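Local coordinates for protein acetaldehyde dehydrogenase (Acetylating) (Geobacillus thermoglucosidasius, PDB 5J78) that probably interconverts acetaldehyde and acetyl-CoA with NAD(H) as cofactor, the acetylating aldehyde dehydrogenase reaction of a thermophilic ethanol-forming bacterium, at residues C172-E175 against A176-M180; T144-V147 against I148-A151; E350-G354 against K355-F359. All coordinates share one frame; numbering follows the deposited sequence. Where two conformers were deposited one is given.

Interaction 1: C172-E175 against A176-M180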
loop_
_atom_site.group_PDB
_atom_site.type_symbol
_atom_site.label_atom_id
_atom_site.label_comp_id
_atom_site.label_asym_id
_atom_site.label_seq_id
_atom_site.Cartn_x
_atom_site.Cartn_y
_atom_site.Cartn_z
ATOM N N CYS A 172 32.385 -1.804 -7.506
ATOM C CA CYS A 172 33.302 -2.540 -6.640
ATOM C C CYS A 172 32.583 -3.728 -5.954
ATOM O O CYS A 172 33.180 -4.791 -5.760
ATOM C CB CYS A 172 33.941 -1.612 -5.612
ATOM S SG CYS A 172 32.820 -0.910 -4.428
ATOM N N THR A 173 31.303 -3.557 -5.617
ATOM C CA THR A 173 30.505 -4.645 -5.019
ATOM C C THR A 173 30.363 -5.821 -6.009
ATOM O O THR A 173 30.617 -6.974 -5.662
ATOM C CB THR A 173 29.088 -4.137 -4.566
ATOM O OG1 THR A 173 29.238 -3.025 -3.674
ATOM C CG2 THR A 173 28.303 -5.236 -3.825
ATOM N N ALA A 174 29.967 -5.528 -7.242
ATOM C CA ALA A 174 29.862 -6.562 -8.257
ATOM C C ALA A 174 31.214 -7.228 -8.547
ATOM O O ALA A 174 31.257 -8.428 -8.793
ATOM C CB ALA A 174 29.263 -5.983 -9.536
ATOM N N GLU A 175 32.316 -6.481 -8.512
ATOM C CA GLU A 175 33.630 -7.082 -8.785
ATOM C C GLU A 175 33.999 -8.049 -7.658
ATOM O O GLU A 175 34.526 -9.136 -7.913
ATOM C CB GLU A 175 34.718 -5.995 -8.966
ATOM C CG GLU A 175 36.176 -6.511 -9.175
ATOM C CD GLU A 175 36.365 -7.465 -10.361
ATOM O OE1 GLU A 175 35.487 -7.557 -11.246
ATOM O OE2 GLU A 175 37.420 -8.135 -10.413
ATOM N N ALA A 176 33.679 -7.679 -6.419
ATOM C CA ALA A 176 33.943 -8.549 -5.282
ATOM C C ALA A 176 33.144 -9.850 -5.392
ATOM O O ALA A 176 33.674 -10.930 -5.141
ATOM C CB ALA A 176 33.623 -7.832 -3.983
ATOM N N ALA A 177 31.876 -9.752 -5.779
ATOM C CA ALA A 177 31.066 -10.947 -6.019
ATOM C C ALA A 177 31.609 -11.828 -7.175
ATOM O O ALA A 177 31.626 -13.057 -7.070
ATOM C CB ALA A 177 29.615 -10.542 -6.303
ATOM N N ARG A 178 32.032 -11.176 -8.256
ATOM C CA ARG A 178 32.612 -11.835 -9.419
ATOM C C ARG A 178 33.823 -12.674 -8.999
ATOM O O ARG A 178 33.949 -13.839 -9.360
ATOM C CB ARG A 178 33.022 -10.776 -10.455
ATOM C CG ARG A 178 32.886 -11.159 -11.920
ATOM C CD ARG A 178 33.060 -9.913 -12.829
ATOM N NE ARG A 178 31.812 -9.149 -12.963
ATOM C CZ ARG A 178 31.649 -7.859 -12.677
ATOM N NH1 ARG A 178 32.661 -7.104 -12.224
ATOM N NH2 ARG A 178 30.449 -7.317 -12.857
ATOM N N ILE A 179 34.700 -12.064 -8.210
ATOM C CA ILE A 179 35.893 -12.727 -7.720
ATOM C C ILE A 179 35.544 -13.905 -6.795
ATOM O O ILE A 179 36.173 -14.952 -6.875
ATOM C CB ILE A 179 36.803 -11.725 -6.989
ATOM C CG1 ILE A 179 37.495 -10.811 -8.009
ATOM C CG2 ILE A 179 37.884 -12.434 -6.184
ATOM C CD1 ILE A 179 38.065 -9.566 -7.403
ATOM N N MET A 180 34.542 -13.743 -5.934
ATOM C CA MET A 180 34.092 -14.846 -5.078
ATOM C C MET A 180 33.564 -16.046 -5.898
ATOM O O MET A 180 33.899 -17.197 -5.605
ATOM C CB MET A 180 33.021 -14.344 -4.097
ATOM C CG MET A 180 33.542 -13.440 -2.964
ATOM S SD MET A 180 35.005 -14.043 -2.060
ATOM C CE MET A 180 36.311 -13.364 -3.041
#
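E175 and R178, three residues apart on one helix, form the charged part of this contact. R178 NH1 donates to E175 OE1 at 3.0 Å in a salt bridge with an N-H...O angle of 153°. The acceptor lies close to the guanidinium plane, and OE1 is met nearly along its C-O axis, while the two flat groups are turned 40° from one another. This is one prong of contact, not a double-pronged match, and it describes the R178 conformer given, since two were deposited. E175 reaches the arginine because its CG lies anti to the backbone N (chi1 176°) and the chain then bends at chi2. The carbonyl oxygen of A174 sits over the centre of one guanidinium face, and A174 CB touches R178 NH2 at 3.8 Å.

The other carboxylate oxygen, E175 OE2, lies against the end of I179 in van der Waals contact, 3.4 Å from I179 CD1. I179 lies one turn further on, and its CG1 and CD1 also press against E175 O. Replacing E175 with an alanine would probably leave the R178 guanidinium without this carboxylate and free to turn, and cost I179 CD1 its contact with OE2.

Backbone bonds of the i to i+4 pattern frame these side chains, running from A176 N to C172 O (3.0 Å), from A177 N to T173 O (3.1 Å), from R178 N to A174 O and from I179 N to E175 O.

Around the turn, I179 touches E72 and L76 of helix 55-84, and T173 and A176 meet V147 of helix 143-156. A174 and A177 pack on C196 of strand 194-196, with A177 also against F163 of strand 160-165, so the turn belongs to the crossover helix of a beta-alpha-beta unit.

Interaction 2: T144-V147 against I148-A151. With ACT (acetate ion), chain I.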
loop_
_atom_site.group_PDB
_atom_site.type_symbol
_atom_site.label_atom_id
_atom_site.label_comp_id
_atom_site.label_asym_id
_atom_site.label_seq_id
_atom_site.Cartn_x
_atom_site.Cartn_y
_atom_site.Cartn_z
ATOM N N THR A 144 33.190 -4.005 -0.337
ATOM C CA THR A 144 33.830 -5.226 -0.823
ATOM C C THR A 144 34.081 -6.210 0.320
ATOM O O THR A 144 33.922 -7.412 0.150
ATOM C CB THR A 144 35.133 -4.890 -1.559
ATOM O OG1 THR A 144 36.041 -4.258 -0.648
ATOM C CG2 THR A 144 34.846 -3.932 -2.718
ATOM N N SER A 145 34.407 -5.699 1.502
ATOM C CA SER A 145 34.651 -6.567 2.648
ATOM C C SER A 145 33.388 -7.296 3.103
ATOM O O SER A 145 33.473 -8.451 3.550
ATOM C CB SER A 145 35.225 -5.790 3.829
ATOM O OG SER A 145 34.426 -4.683 4.186
ATOM N N THR A 146 32.232 -6.638 2.970
ATOM C CA THR A 146 30.948 -7.233 3.389
ATOM C C THR A 146 30.539 -8.350 2.417
ATOM O O THR A 146 29.927 -9.364 2.808
ATOM C CB THR A 146 29.823 -6.174 3.480
ATOM O OG1 THR A 146 30.202 -5.129 4.390
ATOM C CG2 THR A 146 28.510 -6.798 3.996
ATOM N N VAL A 147 30.870 -8.156 1.150
ATOM C CA VAL A 147 30.630 -9.164 0.136
ATOM C C VAL A 147 31.453 -10.397 0.434
ATOM O O VAL A 147 30.943 -11.530 0.355
ATOM C CB VAL A 147 30.971 -8.661 -1.281
ATOM C CG1 VAL A 147 31.095 -9.819 -2.255
ATOM C CG2 VAL A 147 29.930 -7.674 -1.747
ATOM N N ILE A 148 32.727 -10.183 0.753
ATOM C CA ILE A 148 33.629 -11.291 1.055
ATOM C C ILE A 148 33.097 -12.051 2.273
ATOM O O ILE A 148 32.946 -13.272 2.245
ATOM C CB ILE A 148 35.051 -10.780 1.314
ATOM C CG1 ILE A 148 35.664 -10.217 0.021
ATOM C CG2 ILE A 148 35.933 -11.888 1.880
ATOM C CD1 ILE A 148 36.847 -9.332 0.249
ATOM N N PHE A 149 32.804 -11.301 3.328
ATOM C CA PHE A 149 32.290 -11.853 4.584
ATOM C C PHE A 149 31.012 -12.672 4.350
ATOM O O PHE A 149 30.943 -13.843 4.720
ATOM C CB PHE A 149 32.070 -10.696 5.579
ATOM C CG PHE A 149 30.973 -10.937 6.575
ATOM C CD1 PHE A 149 31.115 -11.890 7.592
ATOM C CD2 PHE A 149 29.803 -10.200 6.512
ATOM C CE1 PHE A 149 30.080 -12.116 8.509
ATOM C CE2 PHE A 149 28.768 -10.423 7.417
ATOM C CZ PHE A 149 28.908 -11.384 8.416
ATOM N N LYS A 150 30.029 -12.076 3.678
ATOM C CA LYS A 150 28.747 -12.742 3.448
ATOM C C LYS A 150 28.844 -13.931 2.502
ATOM O O LYS A 150 28.153 -14.948 2.684
ATOM C CB LYS A 150 27.720 -11.734 2.922
ATOM C CG LYS A 150 27.275 -10.760 3.992
ATOM C CD LYS A 150 26.150 -9.839 3.524
ATOM C CE LYS A 150 25.684 -8.964 4.683
ATOM N NZ LYS A 150 24.631 -7.982 4.308
ATOM N N ALA A 151 29.689 -13.823 1.486
ATOM C CA ALA A 151 29.831 -14.930 0.545
ATOM C C ALA A 151 30.431 -16.141 1.228
ATOM O O ALA A 151 29.969 -17.260 1.011
ATOM C CB ALA A 151 30.684 -14.525 -0.652
HETATM C C ACT I . 35.668 -1.985 2.143
HETATM O O ACT I . 35.420 -0.859 2.614
HETATM O OXT ACT I . 34.838 -2.864 2.311
HETATM C CH3 ACT I . 36.953 -2.288 1.442
#
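K150 lies alongside T146, one helical turn earlier, and the two side chains run in the same direction. The lysine CB is 3.2 Å from T146 O, the carbonyl that also accepts the K150 backbone N-H at 2.8 Å. CG stays beside that same oxygen, because it sits anti to the K150 carbonyl carbon (chi1 -72°). From there the chain is extended: CD runs past the T146 methyl, and CE meets T146 CG2 most closely, at 3.6 Å. NZ, just beyond the methyl, bonds to T220 OG1, with weak bonds to I137 O and L218 O. The buried NZ thus has one hydrogen bond and two weak ones, all to oxygens outside the helix, and the T146 methyl lines the aliphatic stem that carries it there. T146 OG1 is turned to another partner, the N142 carbonyl, in the turn that opens the helix.

The other i to i+4 backbone pairs follow the same course: F149 N bonds to S145 O, I148 N to T144 O and A151 N to V147 O. Carbon of I148 also packs on the first turn, with CG1 3.3 Å from T144 O.

At the helix start an acetate ion, probably from the crystallisation liquor, concentrates its bonds on one oxygen. S145 OG donates to OXT at 2.6 Å and S145 N at 3.0 Å, the latter with an N-H...O angle of 164°; T144 N adds a weak bond. K92 and K95 bind the same ion, so positive charge and the N-H groups of the first turn, which point out of the helix end, converge on it. Anion binding by the N-H groups of a helix N terminus is a common arrangement; here the helix is the crossover between strands 124-138 and 160-165 in what is probably the family's Rossmann-like cofactor domain.

Interaction 3: E350-G354 against K355-F359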
loop_
_atom_site.group_PDB
_atom_site.type_symbol
_atom_site.label_atom_id
_atom_site.label_comp_id
_atom_site.label_asym_id
_atom_site.label_seq_id
_atom_site.Cartn_x
_atom_site.Cartn_y
_atom_site.Cartn_z
ATOM N N GLU A 350 32.306 19.157 24.048
ATOM C CA GLU A 350 30.861 19.286 23.928
ATOM C C GLU A 350 30.236 19.002 25.273
ATOM O O GLU A 350 30.852 18.332 26.111
ATOM C CB GLU A 350 30.340 18.328 22.848
ATOM C CG GLU A 350 29.013 18.725 22.204
ATOM C CD GLU A 350 29.118 19.962 21.303
ATOM O OE1 GLU A 350 30.220 20.563 21.185
ATOM O OE2 GLU A 350 28.083 20.328 20.702
ATOM N N THR A 351 29.026 19.520 25.486
ATOM C CA THR A 351 28.281 19.250 26.717
ATOM C C THR A 351 26.861 18.738 26.446
ATOM O O THR A 351 26.289 18.059 27.291
ATOM C CB THR A 351 28.189 20.512 27.608
ATOM O OG1 THR A 351 27.437 21.529 26.930
ATOM C CG2 THR A 351 29.585 21.033 27.941
ATOM N N GLU A 352 26.311 19.060 25.275
ATOM C CA GLU A 352 24.943 18.675 24.919
ATOM C C GLU A 352 24.844 17.441 23.995
ATOM O O GLU A 352 25.761 17.130 23.229
ATOM C CB GLU A 352 24.230 19.856 24.250
ATOM C CG GLU A 352 23.993 21.052 25.171
ATOM C CD GLU A 352 23.452 20.654 26.534
ATOM O OE1 GLU A 352 22.312 20.134 26.605
ATOM O OE2 GLU A 352 24.177 20.851 27.535
ATOM N N VAL A 353 23.697 16.767 24.070
ATOM C CA VAL A 353 23.403 15.567 23.277
ATOM C C VAL A 353 22.038 15.692 22.601
ATOM O O VAL A 353 21.056 16.043 23.246
ATOM C CB VAL A 353 23.418 14.306 24.162
ATOM C CG1 VAL A 353 23.116 13.018 23.341
ATOM C CG2 VAL A 353 24.757 14.188 24.896
ATOM N N GLY A 354 21.965 15.411 21.305
ATOM C CA GLY A 354 20.697 15.486 20.607
ATOM C C GLY A 354 20.902 15.615 19.125
ATOM O O GLY A 354 21.969 16.021 18.688
ATOM N N LYS A 355 19.869 15.279 18.358
ATOM C CA LYS A 355 19.939 15.281 16.899
ATOM C C LYS A 355 20.313 16.667 16.383
ATOM O O LYS A 355 20.795 16.812 15.263
ATOM C CB LYS A 355 18.601 14.852 16.266
ATOM C CG LYS A 355 17.825 13.748 16.974
ATOM C CD LYS A 355 18.254 12.353 16.552
ATOM C CE LYS A 355 17.715 11.321 17.545
ATOM N NZ LYS A 355 18.104 9.920 17.211
ATOM N N GLU A 356 20.081 17.684 17.208
ATOM C CA GLU A 356 20.280 19.069 16.801
ATOM C C GLU A 356 21.640 19.588 17.244
ATOM O O GLU A 356 21.960 20.748 17.028
ATOM C CB GLU A 356 19.163 19.954 17.367
ATOM C CG GLU A 356 19.222 20.245 18.880
ATOM C CD GLU A 356 18.725 19.096 19.762
ATOM O OE1 GLU A 356 18.820 17.913 19.360
ATOM O OE2 GLU A 356 18.230 19.386 20.873
ATOM N N TYR A 357 22.405 18.718 17.899
ATOM C CA TYR A 357 23.782 18.987 18.297
ATOM C C TYR A 357 24.691 18.088 17.463
ATOM O O TYR A 357 25.033 16.974 17.875
ATOM C CB TYR A 357 23.976 18.739 19.779
ATOM C CG TYR A 357 23.191 19.703 20.631
ATOM C CD1 TYR A 357 23.727 20.932 20.985
ATOM C CD2 TYR A 357 21.907 19.399 21.067
ATOM C CE1 TYR A 357 23.016 21.828 21.755
ATOM C CE2 TYR A 357 21.186 20.296 21.843
ATOM C CZ TYR A 357 21.753 21.505 22.184
ATOM O OH TYR A 357 21.054 22.398 22.952
ATOM N N PRO A 358 25.069 18.567 16.270
ATOM C CA PRO A 358 25.716 17.716 15.266
ATOM C C PRO A 358 26.960 16.981 15.737
ATOM O O PRO A 358 27.323 15.979 15.114
ATOM C CB PRO A 358 26.067 18.704 14.158
ATOM C CG PRO A 358 25.058 19.798 14.305
ATOM C CD PRO A 358 24.856 19.938 15.769
ATOM N N PHE A 359 27.603 17.430 16.805
ATOM C CA PHE A 359 28.789 16.727 17.263
ATOM C C PHE A 359 28.411 15.508 18.110
ATOM O O PHE A 359 29.237 14.626 18.329
ATOM C CB PHE A 359 29.711 17.674 18.035
ATOM C CG PHE A 359 30.552 18.551 17.145
ATOM C CD1 PHE A 359 31.712 18.066 16.580
ATOM C CD2 PHE A 359 30.179 19.854 16.871
ATOM C CE1 PHE A 359 32.498 18.870 15.747
ATOM C CE2 PHE A 359 30.956 20.653 16.044
ATOM C CZ PHE A 359 32.113 20.150 15.478
#
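E352 and Y357 form a CH-pi contact beside a type I beta turn, in the surface loop that joins strand 345-349 to strand 367-373 in the large parallel sheet. The evidence is direct: E352 CB lies 3.4 Å from the centroid of the Y357 ring and 13° off its normal, above the middle of one face. The two side chains run alongside each other, so E352 CG continues along the tyrosine, 3.6 Å from Y357 CE1, while the carboxylate plane is turned well away from that of the ring. T351 OG1 adds a weak bond to E352 OE2.

The turn from G354 to Y357 is closed by Y357 N to G354 O at 2.8 Å. The donor stands above the carbonyl plane, 56° out of it. At the backbone conformation of G354 a CB would be jammed against the preceding carbonyl oxygen, and it would also clash with E356 OE1. Further back, E350 CD approaches F359 CB at 4.0 Å, the side chains meeting at about a right angle, and the F359 side chain also touches V309, A310 and I313 of helix 303-313.

Across the turn, then, one backbone hydrogen bond closes the chain on itself, and E352 contributes through carbon: it lays its methylene over an aromatic face instead of pairing its charge with a residue of the opposite segment.

From the N terminus, interaction 2 comes first, spanning one turn near the start of helix 143-156; strand 160-165 intervenes before interaction 1 spans a turn of helix 170-186. Both are local, and they follow in series without nesting or crossing. In space they meet, centres about 9 Å apart: V147 CG1 packs on A176 CB at 3.7 Å, so two crossover helices lie together in the same domain. Much later, interaction 3 closes a beta turn between strands 345-349 and 367-373 of the other large sheet. Its centre is about 34 Å from that of interaction 2 and about 39 Å from that of interaction 1, with no touch to either.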